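Local atomic coordinates of putative sugar binding protein (Bacteroides vulgatus ATCC 8482, PDB entry 3KEZ), a protein that probably binds sugars at the outer membrane as a calcium-containing member of the SusD family of nutrient-binding proteins. Residues M284-K296 against I412-H424. Numbering follows the deposited sequence.
Sequences MCITCSFYQLLKK and IDVKDSDINKTKH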
# COMPACT_ATOMS: atom_id res chain seq x y z
N MSE A 284 -2.44 -16.05 -6.73
CA MSE A 284 -2.90 -15.76 -5.37
C MSE A 284 -4.43 -15.62 -5.35
O MSE A 284 -5.01 -15.02 -6.26
CB MSE A 284 -2.19 -14.52 -4.83
CG MSE A 284 -2.39 -13.27 -5.67
SE MSE A 284 -1.39 -11.68 -5.12
CE MSE A 284 -2.47 -11.05 -3.67
N CYS A 285 -5.07 -16.22 -4.34
CA CYS A 285 -6.54 -16.23 -4.23
C CYS A 285 -6.96 -15.89 -2.80
O CYS A 285 -6.12 -15.77 -1.89
CB CYS A 285 -7.07 -17.60 -4.60
SG CYS A 285 -6.47 -18.91 -3.51
N ILE A 286 -8.27 -15.74 -2.58
CA ILE A 286 -8.76 -15.52 -1.22
C ILE A 286 -8.72 -16.84 -0.44
O ILE A 286 -8.80 -17.90 -1.03
CB ILE A 286 -10.17 -14.94 -1.17
CG1 ILE A 286 -11.21 -15.93 -1.67
CG2 ILE A 286 -10.25 -13.57 -1.88
CD1 ILE A 286 -12.64 -15.37 -1.67
N THR A 287 -8.55 -16.75 0.88
CA THR A 287 -8.68 -17.92 1.73
C THR A 287 -10.17 -18.28 1.93
O THR A 287 -11.05 -17.43 1.73
CB THR A 287 -8.03 -17.68 3.09
OG1 THR A 287 -8.59 -16.49 3.64
CG2 THR A 287 -6.45 -17.54 2.95
N CYS A 288 -10.45 -19.52 2.31
CA CYS A 288 -11.84 -19.89 2.62
C CYS A 288 -12.44 -19.07 3.74
O CYS A 288 -13.62 -18.68 3.69
CB CYS A 288 -11.91 -21.36 2.98
SG CYS A 288 -11.56 -22.44 1.55
N SER A 289 -11.66 -18.85 4.79
CA SER A 289 -12.13 -18.05 5.92
C SER A 289 -12.53 -16.63 5.49
O SER A 289 -13.52 -16.10 5.98
CB SER A 289 -11.09 -17.98 7.06
OG SER A 289 -9.82 -17.49 6.64
N PHE A 290 -11.78 -16.02 4.56
CA PHE A 290 -12.15 -14.68 4.11
C PHE A 290 -13.42 -14.72 3.23
O PHE A 290 -14.30 -13.87 3.37
CB PHE A 290 -11.04 -13.99 3.33
CG PHE A 290 -11.47 -12.66 2.78
CD1 PHE A 290 -11.55 -11.56 3.60
CD2 PHE A 290 -11.84 -12.52 1.46
CE1 PHE A 290 -11.94 -10.32 3.10
CE2 PHE A 290 -12.26 -11.32 0.97
CZ PHE A 290 -12.31 -10.20 1.80
N TYR A 291 -13.50 -15.70 2.34
CA TYR A 291 -14.73 -15.90 1.56
C TYR A 291 -15.96 -16.06 2.47
O TYR A 291 -17.00 -15.43 2.24
CB TYR A 291 -14.58 -17.08 0.62
CG TYR A 291 -15.77 -17.35 -0.26
CD1 TYR A 291 -16.35 -16.33 -1.01
CD2 TYR A 291 -16.34 -18.61 -0.34
CE1 TYR A 291 -17.44 -16.56 -1.82
CE2 TYR A 291 -17.44 -18.86 -1.15
CZ TYR A 291 -17.98 -17.84 -1.89
OH TYR A 291 -19.04 -18.08 -2.66
N GLN A 292 -15.82 -16.88 3.52
CA GLN A 292 -16.92 -17.08 4.48
C GLN A 292 -17.30 -15.81 5.26
O GLN A 292 -18.49 -15.52 5.43
CB GLN A 292 -16.63 -18.24 5.39
CG GLN A 292 -16.68 -19.54 4.57
CD GLN A 292 -16.33 -20.77 5.36
OE1 GLN A 292 -15.87 -20.70 6.52
NE2 GLN A 292 -16.51 -21.93 4.73
N LEU A 293 -16.30 -15.05 5.70
CA LEU A 293 -16.53 -13.73 6.31
C LEU A 293 -17.27 -12.80 5.36
O LEU A 293 -18.23 -12.12 5.76
CB LEU A 293 -15.18 -13.11 6.75
CG LEU A 293 -14.87 -11.59 6.82
CD1 LEU A 293 -13.47 -11.42 7.32
CD2 LEU A 293 -14.94 -10.85 5.51
N LEU A 294 -16.84 -12.76 4.09
CA LEU A 294 -17.39 -11.81 3.14
C LEU A 294 -18.82 -12.19 2.81
O LEU A 294 -19.70 -11.33 2.76
CB LEU A 294 -16.52 -11.68 1.87
CG LEU A 294 -16.84 -10.52 0.90
CD1 LEU A 294 -16.74 -9.16 1.57
CD2 LEU A 294 -15.96 -10.56 -0.40
N LYS A 295 -19.08 -13.49 2.63
CA LYS A 295 -20.40 -13.91 2.24
C LYS A 295 -21.42 -14.01 3.38
O LYS A 295 -22.60 -14.28 3.12
CB LYS A 295 -20.33 -15.19 1.41
CG LYS A 295 -20.09 -16.47 2.15
CD LYS A 295 -19.84 -17.59 1.08
CE LYS A 295 -20.66 -18.83 1.30
NZ LYS A 295 -19.86 -19.98 1.82
N LYS A 296 -21.00 -13.76 4.62
CA LYS A 296 -21.94 -13.63 5.74
C LYS A 296 -23.11 -12.70 5.35
O LYS A 296 -24.26 -13.00 5.67
CB LYS A 296 -21.27 -13.15 7.02
CG LYS A 296 -22.16 -13.18 8.25
N ILE A 412 -7.06 -19.82 9.30
CA ILE A 412 -8.09 -20.78 9.73
C ILE A 412 -8.25 -21.86 8.66
O ILE A 412 -8.55 -21.56 7.49
CB ILE A 412 -9.47 -20.10 9.96
CG1 ILE A 412 -9.32 -18.73 10.64
CG2 ILE A 412 -10.40 -21.01 10.79
CD1 ILE A 412 -8.56 -18.77 11.92
N ASP A 413 -8.03 -23.11 8.99
CA ASP A 413 -8.14 -24.09 7.92
C ASP A 413 -9.57 -24.60 7.84
O ASP A 413 -9.88 -25.65 8.35
CB ASP A 413 -7.12 -25.23 8.04
CG ASP A 413 -6.73 -25.83 6.66
OD1 ASP A 413 -6.85 -25.14 5.58
OD2 ASP A 413 -6.34 -27.00 6.66
N VAL A 414 -10.44 -23.79 7.27
CA VAL A 414 -11.83 -24.16 7.02
C VAL A 414 -11.98 -24.42 5.53
O VAL A 414 -11.23 -23.87 4.73
CB VAL A 414 -12.83 -23.09 7.47
CG1 VAL A 414 -12.92 -23.06 8.98
CG2 VAL A 414 -12.45 -21.70 6.94
N LYS A 415 -12.92 -25.30 5.17
CA LYS A 415 -13.17 -25.62 3.78
C LYS A 415 -14.47 -24.98 3.30
O LYS A 415 -15.36 -24.65 4.09
CB LYS A 415 -13.22 -27.15 3.56
CG LYS A 415 -11.91 -27.94 3.85
CD LYS A 415 -10.62 -27.25 3.34
CE LYS A 415 -9.36 -28.15 3.49
NZ LYS A 415 -8.78 -28.17 4.86
N ASP A 416 -14.56 -24.78 1.99
CA ASP A 416 -15.79 -24.31 1.38
C ASP A 416 -15.98 -25.00 0.04
O ASP A 416 -15.06 -25.02 -0.78
CB ASP A 416 -15.72 -22.79 1.18
CG ASP A 416 -17.09 -22.17 0.94
OD1 ASP A 416 -17.72 -22.43 -0.10
OD2 ASP A 416 -17.55 -21.40 1.82
N SER A 417 -17.18 -25.52 -0.21
CA SER A 417 -17.44 -26.23 -1.44
C SER A 417 -17.58 -25.29 -2.66
O SER A 417 -17.52 -25.77 -3.78
CB SER A 417 -18.67 -27.13 -1.27
OG SER A 417 -19.77 -26.38 -0.80
N ASP A 418 -17.73 -23.98 -2.46
CA ASP A 418 -17.76 -23.05 -3.62
C ASP A 418 -16.36 -22.80 -4.17
O ASP A 418 -16.21 -22.34 -5.31
CB ASP A 418 -18.34 -21.68 -3.26
CG ASP A 418 -19.84 -21.68 -3.03
OD1 ASP A 418 -20.54 -22.56 -3.58
OD2 ASP A 418 -20.30 -20.72 -2.33
N ILE A 419 -15.34 -23.05 -3.34
CA ILE A 419 -13.94 -22.89 -3.74
C ILE A 419 -13.16 -24.08 -3.20
O ILE A 419 -12.32 -23.96 -2.31
CB ILE A 419 -13.35 -21.55 -3.25
CG1 ILE A 419 -13.58 -21.31 -1.74
CG2 ILE A 419 -13.91 -20.44 -4.11
CD1 ILE A 419 -13.03 -20.00 -1.27
N ASN A 420 -13.45 -25.24 -3.79
CA ASN A 420 -13.12 -26.52 -3.17
C ASN A 420 -11.68 -26.94 -3.32
O ASN A 420 -11.29 -27.95 -2.77
CB ASN A 420 -14.07 -27.66 -3.61
CG ASN A 420 -13.92 -28.04 -5.07
OD1 ASN A 420 -12.87 -27.86 -5.67
ND2 ASN A 420 -14.97 -28.61 -5.65
N LYS A 421 -10.87 -26.17 -4.06
CA LYS A 421 -9.43 -26.44 -4.12
C LYS A 421 -8.58 -25.49 -3.27
O LYS A 421 -7.36 -25.63 -3.22
CB LYS A 421 -8.94 -26.41 -5.58
CG LYS A 421 -9.43 -27.59 -6.40
CD LYS A 421 -9.04 -27.49 -7.86
CE LYS A 421 -9.70 -28.61 -8.67
NZ LYS A 421 -9.89 -28.22 -10.07
N THR A 422 -9.23 -24.55 -2.60
CA THR A 422 -8.52 -23.58 -1.78
C THR A 422 -8.30 -24.16 -0.39
O THR A 422 -9.25 -24.43 0.34
CB THR A 422 -9.36 -22.29 -1.63
OG1 THR A 422 -9.69 -21.75 -2.91
CG2 THR A 422 -8.62 -21.23 -0.77
N LYS A 423 -7.05 -24.32 0.01
CA LYS A 423 -6.77 -24.84 1.34
C LYS A 423 -5.40 -24.34 1.76
O LYS A 423 -4.51 -24.15 0.91
CB LYS A 423 -6.83 -26.38 1.36
CG LYS A 423 -5.77 -27.09 0.56
CD LYS A 423 -5.87 -28.67 0.72
CE LYS A 423 -5.79 -29.13 2.21
NZ LYS A 423 -5.61 -30.61 2.44
N HIS A 424 -5.21 -24.12 3.06
CA HIS A 424 -3.90 -23.70 3.54
C HIS A 424 -2.83 -24.78 3.32
O HIS A 424 -3.11 -25.99 3.31
CB HIS A 424 -3.96 -23.22 4.99
CG HIS A 424 -4.58 -21.87 5.14
ND1 HIS A 424 -3.93 -20.71 4.77
CD2 HIS A 424 -5.81 -21.50 5.56
CE1 HIS A 424 -4.73 -19.68 4.98
NE2 HIS A 424 -5.87 -20.13 5.47
O HOH W 1 -10.11 -19.14 -3.38
O HOH W 2 -9.11 -20.36 5.14
O HOH W 3 -7.20 -18.18 6.73
O HOH W 4 -20.14 -22.88 0.26
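The irregular loop 412-424 packs along the short helix 288-295 of this SusD-family fold, with Cys288 and Ile419 buried beneath and Gln292 and Lys295 reaching Asp416. Asp416 carries the polar part. Its CG stands anti to the backbone N (chi1 -163°), which turns the carboxylate toward the helix. OD2 receives Lys295 NZ at 2.7 Å on its syn lone pair, a salt bridge, and Gln292 NE2 at 3.1 Å on the anti side, tilted 24° out of the carboxylate plane. OD1 accepts from Asp418 N at 2.8 Å, closing an Asx turn. Lys295 also lays CD over one face of the Tyr291 ring, whose OH lies 2.9 Å from Asp418 OD2. Deeper in, Ile419 CD1 packs obliquely against Tyr291 CD2 at 3.7 Å, and Cys288 SG sits among Ile419, Thr422 and the Val414 carbonyl. At the helix start, Thr287 CG2 touches CE1 of His424, whose ND1 is hydrogen-bonded to Tyr68 OH. With an alanine replacing Asp416, Lys295 and Gln292 would probably both lose this acceptor, and the Asx turn its closing oxygen. One carboxylate thus shapes the loop and ties it to the helix, the ammonium probably favouring its ionised form.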